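Side-chain contacts in cruciform cutting endonuclease 1, mitochondrial (Schizosaccharomyces pombe, PDB 1KCF), which cuts four-way (Holliday) DNA junctions at the point of strand exchange as a homodimeric mitochondrial endonuclease and probably helps maintain mitochondrial DNA: residues I45-I49 / K50-Y54; I99-F102 / N103-E107; N136-E139 / S140-A144. All blocks are in the same frame, centred on the assembly; numbering follows the deposited sequence.

Contact 1. Residues I45-I49 / K50-Y54; sequences IDLGI and KNFSY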
loop_
_atom_site.group_PDB
_atom_site.type_symbol
_atom_site.label_atom_id
_atom_site.label_comp_id
_atom_site.label_asym_id
_atom_site.label_seq_id
_atom_site.Cartn_x
_atom_site.Cartn_y
_atom_site.Cartn_z
ATOM N N ILE A 45 13.157 9.680 -3.306
ATOM C CA ILE A 45 13.160 8.518 -2.427
ATOM C C ILE A 45 13.306 7.175 -3.135
ATOM O O ILE A 45 12.604 6.879 -4.103
ATOM C CB ILE A 45 11.878 8.468 -1.582
ATOM C CG1 ILE A 45 11.821 9.681 -0.656
ATOM C CG2 ILE A 45 11.837 7.177 -0.776
ATOM C CD1 ILE A 45 10.536 9.784 0.129
ATOM N N ASP A 46 14.236 6.373 -2.635
ATOM C CA ASP A 46 14.491 5.037 -3.158
ATOM C C ASP A 46 13.892 4.080 -2.143
ATOM O O ASP A 46 14.490 3.836 -1.093
ATOM C CB ASP A 46 15.990 4.783 -3.263
ATOM C CG ASP A 46 16.456 4.675 -4.687
ATOM O OD1 ASP A 46 15.828 3.923 -5.458
ATOM O OD2 ASP A 46 17.455 5.339 -5.031
ATOM N N LEU A 47 12.711 3.549 -2.450
ATOM C CA LEU A 47 12.019 2.646 -1.537
ATOM C C LEU A 47 12.760 1.362 -1.193
ATOM O O LEU A 47 13.159 0.590 -2.071
ATOM C CB LEU A 47 10.636 2.292 -2.080
ATOM C CG LEU A 47 9.619 3.430 -2.127
ATOM C CD1 LEU A 47 8.360 2.949 -2.828
ATOM C CD2 LEU A 47 9.315 3.905 -0.717
ATOM N N GLY A 48 12.917 1.155 0.110
ATOM C CA GLY A 48 13.580 -0.017 0.641
ATOM C C GLY A 48 13.379 0.055 2.140
ATOM O O GLY A 48 13.056 1.120 2.663
ATOM N N ILE A 49 13.548 -1.055 2.842
ATOM C CA ILE A 49 13.374 -1.030 4.287
ATOM C C ILE A 49 14.729 -0.992 4.983
ATOM O O ILE A 49 14.988 -0.110 5.798
ATOM C CB ILE A 49 12.553 -2.247 4.763
ATOM C CG1 ILE A 49 11.154 -2.181 4.143
ATOM C CG2 ILE A 49 12.452 -2.252 6.283
ATOM C CD1 ILE A 49 10.269 -3.365 4.463
ATOM N N LYS A 50 15.606 -1.929 4.644
ATOM C CA LYS A 50 16.918 -1.955 5.269
ATOM C C LYS A 50 17.900 -1.027 4.565
ATOM O O LYS A 50 19.001 -0.785 5.063
ATOM C CB LYS A 50 17.450 -3.391 5.324
ATOM C CG LYS A 50 16.593 -4.293 6.216
ATOM C CD LYS A 50 17.207 -5.663 6.432
ATOM C CE LYS A 50 16.310 -6.519 7.326
ATOM N NZ LYS A 50 16.891 -7.864 7.609
ATOM N N ASN A 51 17.497 -0.503 3.410
ATOM C CA ASN A 51 18.342 0.427 2.670
ATOM C C ASN A 51 17.514 1.550 2.048
ATOM O O ASN A 51 17.619 1.844 0.851
ATOM C CB ASN A 51 19.156 -0.292 1.587
ATOM C CG ASN A 51 18.293 -0.900 0.503
ATOM O OD1 ASN A 51 18.793 -1.263 -0.560
ATOM N ND2 ASN A 51 16.998 -1.025 0.766
ATOM N N PHE A 52 16.678 2.163 2.876
ATOM C CA PHE A 52 15.843 3.274 2.445
ATOM C C PHE A 52 16.814 4.398 2.119
ATOM O O PHE A 52 17.679 4.728 2.926
ATOM C CB PHE A 52 14.914 3.701 3.587
ATOM C CG PHE A 52 14.011 4.858 3.246
ATOM C CD1 PHE A 52 12.823 4.653 2.556
ATOM C CD2 PHE A 52 14.348 6.151 3.628
ATOM C CE1 PHE A 52 11.979 5.723 2.251
ATOM C CE2 PHE A 52 13.515 7.226 3.329
ATOM C CZ PHE A 52 12.327 7.014 2.641
ATOM N N SER A 53 16.695 4.975 0.934
ATOM C CA SER A 53 17.589 6.059 0.562
ATOM C C SER A 53 16.790 7.274 0.109
ATOM O O SER A 53 15.719 7.134 -0.473
ATOM C CB SER A 53 18.533 5.614 -0.553
ATOM O OG SER A 53 19.463 6.638 -0.858
ATOM N N TYR A 54 17.315 8.462 0.383
ATOM C CA TYR A 54 16.640 9.692 -0.007
ATOM C C TYR A 54 17.655 10.787 -0.296
ATOM O O TYR A 54 18.766 10.781 0.238
ATOM C CB TYR A 54 15.687 10.145 1.107
ATOM C CG TYR A 54 16.387 10.639 2.354
ATOM C CD1 TYR A 54 16.867 11.946 2.435
ATOM C CD2 TYR A 54 16.588 9.795 3.449
ATOM C CE1 TYR A 54 17.532 12.405 3.569
ATOM C CE2 TYR A 54 17.252 10.241 4.588
ATOM C CZ TYR A 54 17.721 11.550 4.642
ATOM O OH TYR A 54 18.380 12.010 5.764
#
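The Phe52 ring takes Gly48 O in its plane at one edge, with Leu47 CD2 also near that plane, while the methyl Ile45 CG2 approaches obliquely, 3.4 Å from Phe52 CE1. These residues belong to the antiparallel hairpin of strands 42-47 and 52-59, part of the RNase H-like fold of the RuvC resolvase family. Phe52 has CG anti to its backbone N (chi1 179°), which carries the ring back along the first strand to Ile45; the ring also packs on Leu101 and Leu105 of helix 91-109, so a large apolar residue suits the place. Gly48 begins the turn between the strands, with Asn51 ND2 3.6 Å from Gly48 CA; a side chain there would probably collide with that amide. On the sheet face that bears Asp46 and Ser53 the chemistry is polar. Asp46 is one of the magnesium-binding residues, and its carboxylate lies close to that of Asp230, another of them. Ser53 is small enough to fit beside it, Asp46 CB to Ser53 CB 3.8 Å, and its OG is hydrogen-bonded to Ser231 and Asp227. Two backbone bonds close the pair: Asp46 N to Ser53 O at 2.7 Å, and Ser53 N to Asp46 O at 3.2 Å.

Contact 2. Residues I99-F102 / N103-E107; sequences IQLF and NTLHE
Phe102 and His106, one helical turn apart, form an edge-to-face (T-shaped) pair: the imidazole edge is directed at the phenyl face, with centroids 4.3 Å apart and planes at 61°. The torsions bring this about. With chi1 at -176° the phenyl group of Phe102 swings away from its own N and beside its carbonyl carbon, whereas His106 has CG anti to its carbonyl carbon and leans back toward the preceding turn, so that His106 CD2 lies over the centre of the phenyl ring and His106 NE2 comes within 3.2 Å of Phe102 CZ. The same lean places His106 CD2 3.0 Å from Phe102 O, which also accepts the backbone N-H of His106. Asn103 OD1 sits at the edge of the phenyl ring, in its plane.

Thr104 folds its hydroxyl back onto the preceding turn. With OG1 beside the backbone N (chi1 -54°), it reaches Gln100 O at 2.7 Å from above the carbonyl plane, while Thr104 N bonds to the same oxygen; Gln100 O thus accepts two bonds, and the threonine hydroxyl is satisfied by its own helix. Leu101 and Leu105 run side by side, Leu101 CG to Leu105 CD1 4.2 Å, and as apolar residues suit the buried side, where both meet Phe52 of strand 52-59. Phe102 instead packs on Leu145 and His146. Such four-residue spacings mark an amphipathic alpha-helix packed against the sheet on one side and a neighbouring helix, 128-151, on another, in the RNase H-like fold.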
loop_
_atom_site.group_PDB
_atom_site.type_symbol
_atom_site.label_atom_id
_atom_site.label_comp_id
_atom_site.label_asym_id
_atom_site.label_seq_id
_atom_site.Cartn_x
_atom_site.Cartn_y
_atom_site.Cartn_z
ATOM N N ILE A 99 3.484 5.264 8.464
ATOM C CA ILE A 99 3.020 6.482 9.115
ATOM C C ILE A 99 4.174 7.285 9.710
ATOM O O ILE A 99 4.219 8.504 9.565
ATOM C CB ILE A 99 1.963 6.146 10.195
ATOM C CG1 ILE A 99 0.707 5.607 9.503
ATOM C CG2 ILE A 99 1.624 7.381 11.024
ATOM C CD1 ILE A 99 -0.340 5.045 10.445
ATOM N N GLN A 100 5.116 6.612 10.363
ATOM C CA GLN A 100 6.260 7.317 10.936
ATOM C C GLN A 100 7.107 7.902 9.808
ATOM O O GLN A 100 7.495 9.070 9.839
ATOM C CB GLN A 100 7.137 6.372 11.760
ATOM C CG GLN A 100 6.437 5.648 12.892
ATOM C CD GLN A 100 7.422 4.935 13.803
ATOM O OE1 GLN A 100 7.191 3.798 14.226
ATOM N NE2 GLN A 100 8.529 5.603 14.112
ATOM N N LEU A 101 7.397 7.073 8.812
ATOM C CA LEU A 101 8.204 7.502 7.682
ATOM C C LEU A 101 7.549 8.689 6.988
ATOM O O LEU A 101 8.222 9.635 6.594
ATOM C CB LEU A 101 8.374 6.346 6.698
ATOM C CG LEU A 101 9.487 6.462 5.660
ATOM C CD1 LEU A 101 10.809 6.841 6.337
ATOM C CD2 LEU A 101 9.622 5.126 4.933
ATOM N N PHE A 102 6.229 8.633 6.855
ATOM C CA PHE A 102 5.472 9.696 6.211
ATOM C C PHE A 102 5.591 11.003 6.996
ATOM O O PHE A 102 5.919 12.044 6.430
ATOM C CB PHE A 102 4.002 9.297 6.104
ATOM C CG PHE A 102 3.151 10.296 5.373
ATOM C CD1 PHE A 102 3.125 10.319 3.982
ATOM C CD2 PHE A 102 2.383 11.221 6.075
ATOM C CE1 PHE A 102 2.343 11.251 3.299
ATOM C CE2 PHE A 102 1.600 12.157 5.406
ATOM C CZ PHE A 102 1.579 12.175 4.015
ATOM N N ASN A 103 5.327 10.939 8.299
ATOM C CA ASN A 103 5.400 12.127 9.142
ATOM C C ASN A 103 6.815 12.652 9.265
ATOM O O ASN A 103 7.045 13.855 9.185
ATOM C CB ASN A 103 4.879 11.844 10.557
ATOM C CG ASN A 103 3.436 11.416 10.571
ATOM O OD1 ASN A 103 2.660 11.778 9.689
ATOM N ND2 ASN A 103 3.059 10.648 11.586
ATOM N N THR A 104 7.765 11.747 9.471
ATOM C CA THR A 104 9.154 12.149 9.635
ATOM C C THR A 104 9.711 12.861 8.411
ATOM O O THR A 104 10.480 13.810 8.546
ATOM C CB THR A 104 10.048 10.942 9.970
ATOM O OG1 THR A 104 9.520 10.265 11.116
ATOM C CG2 THR A 104 11.465 11.401 10.284
ATOM N N LEU A 105 9.331 12.412 7.218
ATOM C CA LEU A 105 9.827 13.048 5.998
ATOM C C LEU A 105 9.182 14.424 5.757
ATOM O O LEU A 105 9.829 15.331 5.233
ATOM C CB LEU A 105 9.587 12.137 4.783
ATOM C CG LEU A 105 10.249 10.749 4.766
ATOM C CD1 LEU A 105 9.814 10.001 3.514
ATOM C CD2 LEU A 105 11.768 10.873 4.811
ATOM N N HIS A 106 7.915 14.576 6.138
ATOM C CA HIS A 106 7.213 15.848 5.951
ATOM C C HIS A 106 7.664 16.913 6.941
ATOM O O HIS A 106 7.830 18.078 6.581
ATOM C CB HIS A 106 5.699 15.652 6.081
ATOM C CG HIS A 106 5.049 15.136 4.835
ATOM N ND1 HIS A 106 4.920 15.898 3.695
ATOM C CD2 HIS A 106 4.523 13.923 4.539
ATOM C CE1 HIS A 106 4.345 15.178 2.749
ATOM N NE2 HIS A 106 4.094 13.974 3.235
ATOM N N GLU A 107 7.867 16.500 8.186
ATOM C CA GLU A 107 8.279 17.412 9.243
ATOM C C GLU A 107 9.738 17.819 9.127
ATOM O O GLU A 107 10.112 18.936 9.486
ATOM C CB GLU A 107 8.030 16.767 10.606
#

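Contact 3. Residues N136-E139 / S140-A144; sequences NMLE and SMLYA
Ser140 and Asn136 carry the polar part of this turn of helix. Two bonds grip Asn136 O, one from Ser140 N at 2.9 Å and one from Ser140 OG at 2.8 Å, and they arrive from opposite faces of the carbonyl plane. The hydroxyl gets there because OG stands anti to the carbonyl carbon, beside the backbone N (chi1 -67°), and so folds back along the helix. Serine suits a buried position of this kind, being small and able to satisfy its own hydroxyl within the helix. Replacing this serine by an alanine would remove the hydroxyl, and Asn136 O would probably keep only the backbone bond from that residue, with a small gap opened beside it. The remaining backbone bonds, Met141 to Met137, Leu142 to Leu138 and Tyr143 to Glu139, continue the i to i+4 pattern of the alpha-helix.

Apolar contacts follow the same spacing. Met137 CG meets Met141 CE at 3.9 Å, the Met137 chain bending at its end while that of Met141 stays extended. Leu138 CD2 meets Leu142 CD1 at 3.8 Å, both side chains pointing the same way.

Mixed contacts complete the set. Glu139 and Tyr143 lie alongside one another, Glu139 CG to Tyr143 CD2 4.2 Å, with carboxylate and ring planes 76° apart; Glu139 O is at the ring edge. Their polar ends are engaged elsewhere: Glu139 in a salt bridge with Arg118, which also bonds Asn136 OD1, and Tyr143 OH with Ser165.

Helix 128-151 thus has several neighbours. Met137, Leu138 and Met141 pack on helix 91-109, Glu139 and Leu142 lie on strands 113-118 and 42-47, and Met137 and Ser140 pack reciprocally on Ser140 and Met137 of the second subunit, which places this face of the helix in the homodimer interface.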
loop_
_atom_site.group_PDB
_atom_site.type_symbol
_atom_site.label_atom_id
_atom_site.label_comp_id
_atom_site.label_asym_id
_atom_site.label_seq_id
_atom_site.Cartn_x
_atom_site.Cartn_y
_atom_site.Cartn_z
ATOM N N ASN A 136 6.259 -3.129 -2.185
ATOM C CA ASN A 136 4.971 -2.800 -2.785
ATOM C C ASN A 136 4.048 -2.244 -1.703
ATOM O O ASN A 136 3.283 -1.308 -1.937
ATOM C CB ASN A 136 4.326 -4.040 -3.416
ATOM C CG ASN A 136 5.088 -4.543 -4.629
ATOM O OD1 ASN A 136 5.948 -3.847 -5.172
ATOM N ND2 ASN A 136 4.765 -5.755 -5.071
ATOM N N MET A 137 4.138 -2.835 -0.518
ATOM C CA MET A 137 3.320 -2.434 0.611
ATOM C C MET A 137 3.685 -1.032 1.085
ATOM O O MET A 137 2.808 -0.209 1.335
ATOM C CB MET A 137 3.497 -3.429 1.758
ATOM C CG MET A 137 2.317 -3.489 2.697
ATOM S SD MET A 137 2.538 -4.678 4.021
ATOM C CE MET A 137 2.677 -6.199 3.070
ATOM N N LEU A 138 4.984 -0.778 1.211
ATOM C CA LEU A 138 5.490 0.516 1.652
ATOM C C LEU A 138 5.024 1.604 0.692
ATOM O O LEU A 138 4.452 2.611 1.099
ATOM C CB LEU A 138 7.019 0.496 1.688
ATOM C CG LEU A 138 7.698 1.111 2.913
ATOM C CD1 LEU A 138 9.176 1.316 2.608
ATOM C CD2 LEU A 138 7.048 2.439 3.268
ATOM N N GLU A 139 5.274 1.384 -0.591
ATOM C CA GLU A 139 4.877 2.326 -1.624
ATOM C C GLU A 139 3.377 2.598 -1.562
ATOM O O GLU A 139 2.947 3.752 -1.545
ATOM C CB GLU A 139 5.244 1.769 -3.002
ATOM C CG GLU A 139 4.662 2.539 -4.174
ATOM C CD GLU A 139 5.077 1.959 -5.516
ATOM O OE1 GLU A 139 6.240 2.166 -5.916
ATOM O OE2 GLU A 139 4.246 1.291 -6.167
ATOM N N SER A 140 2.591 1.527 -1.531
ATOM C CA SER A 140 1.137 1.627 -1.489
ATOM C C SER A 140 0.615 2.436 -0.311
ATOM O O SER A 140 -0.265 3.278 -0.475
ATOM C CB SER A 140 0.508 0.236 -1.448
ATOM O OG SER A 140 0.728 -0.451 -2.659
ATOM N N MET A 141 1.151 2.169 0.873
ATOM C CA MET A 141 0.717 2.872 2.071
ATOM C C MET A 141 1.091 4.353 2.040
ATOM O O MET A 141 0.279 5.208 2.403
ATOM C CB MET A 141 1.294 2.191 3.318
ATOM C CG MET A 141 0.810 0.748 3.480
ATOM S SD MET A 141 1.290 -0.030 5.036
ATOM C CE MET A 141 0.107 -1.375 5.127
ATOM N N LEU A 142 2.312 4.653 1.601
ATOM C CA LEU A 142 2.771 6.034 1.514
ATOM C C LEU A 142 1.869 6.830 0.577
ATOM O O LEU A 142 1.558 7.989 0.845
ATOM C CB LEU A 142 4.220 6.089 1.019
ATOM C CG LEU A 142 5.292 5.616 2.007
ATOM C CD1 LEU A 142 6.658 5.735 1.360
ATOM C CD2 LEU A 142 5.235 6.454 3.282
ATOM N N TYR A 143 1.450 6.201 -0.516
ATOM C CA TYR A 143 0.573 6.841 -1.490
ATOM C C TYR A 143 -0.804 7.115 -0.886
ATOM O O TYR A 143 -1.381 8.194 -1.074
ATOM C CB TYR A 143 0.424 5.951 -2.723
ATOM C CG TYR A 143 1.152 6.475 -3.934
ATOM C CD1 TYR A 143 0.555 7.410 -4.778
ATOM C CD2 TYR A 143 2.461 6.078 -4.208
ATOM C CE1 TYR A 143 1.242 7.941 -5.864
ATOM C CE2 TYR A 143 3.159 6.602 -5.287
ATOM C CZ TYR A 143 2.546 7.533 -6.110
ATOM O OH TYR A 143 3.242 8.064 -7.169
ATOM N N ALA A 144 -1.331 6.128 -0.167
ATOM C CA ALA A 144 -2.628 6.281 0.464
ATOM C C ALA A 144 -2.566 7.434 1.463
ATOM O O ALA A 144 -3.432 8.309 1.465
ATOM C CB ALA A 144 -3.022 4.990 1.172
#

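In the fold
Contact 1 is a buried sheet hairpin; contacts 2 and 3 each join successive turns of a single helix, 91-109 and 128-151. Both helices pack on the hairpin: Ile45 CD1 and Phe52 meet Leu105 and Leu101 of contact 2, while Leu47 meets Leu138, Glu139 and Leu142 of contact 3. The helices also touch each other, Leu101 CD2 to Leu138 CD2 4.1 Å. Contact 2 is only partly buried, and mixes an aromatic pair with polar groups; contact 3 is buried, partly against the second subunit. In both, a hydroxyl bonds a carbonyl four residues back, whereas contact 1 alone holds a magnesium ligand, Asp46.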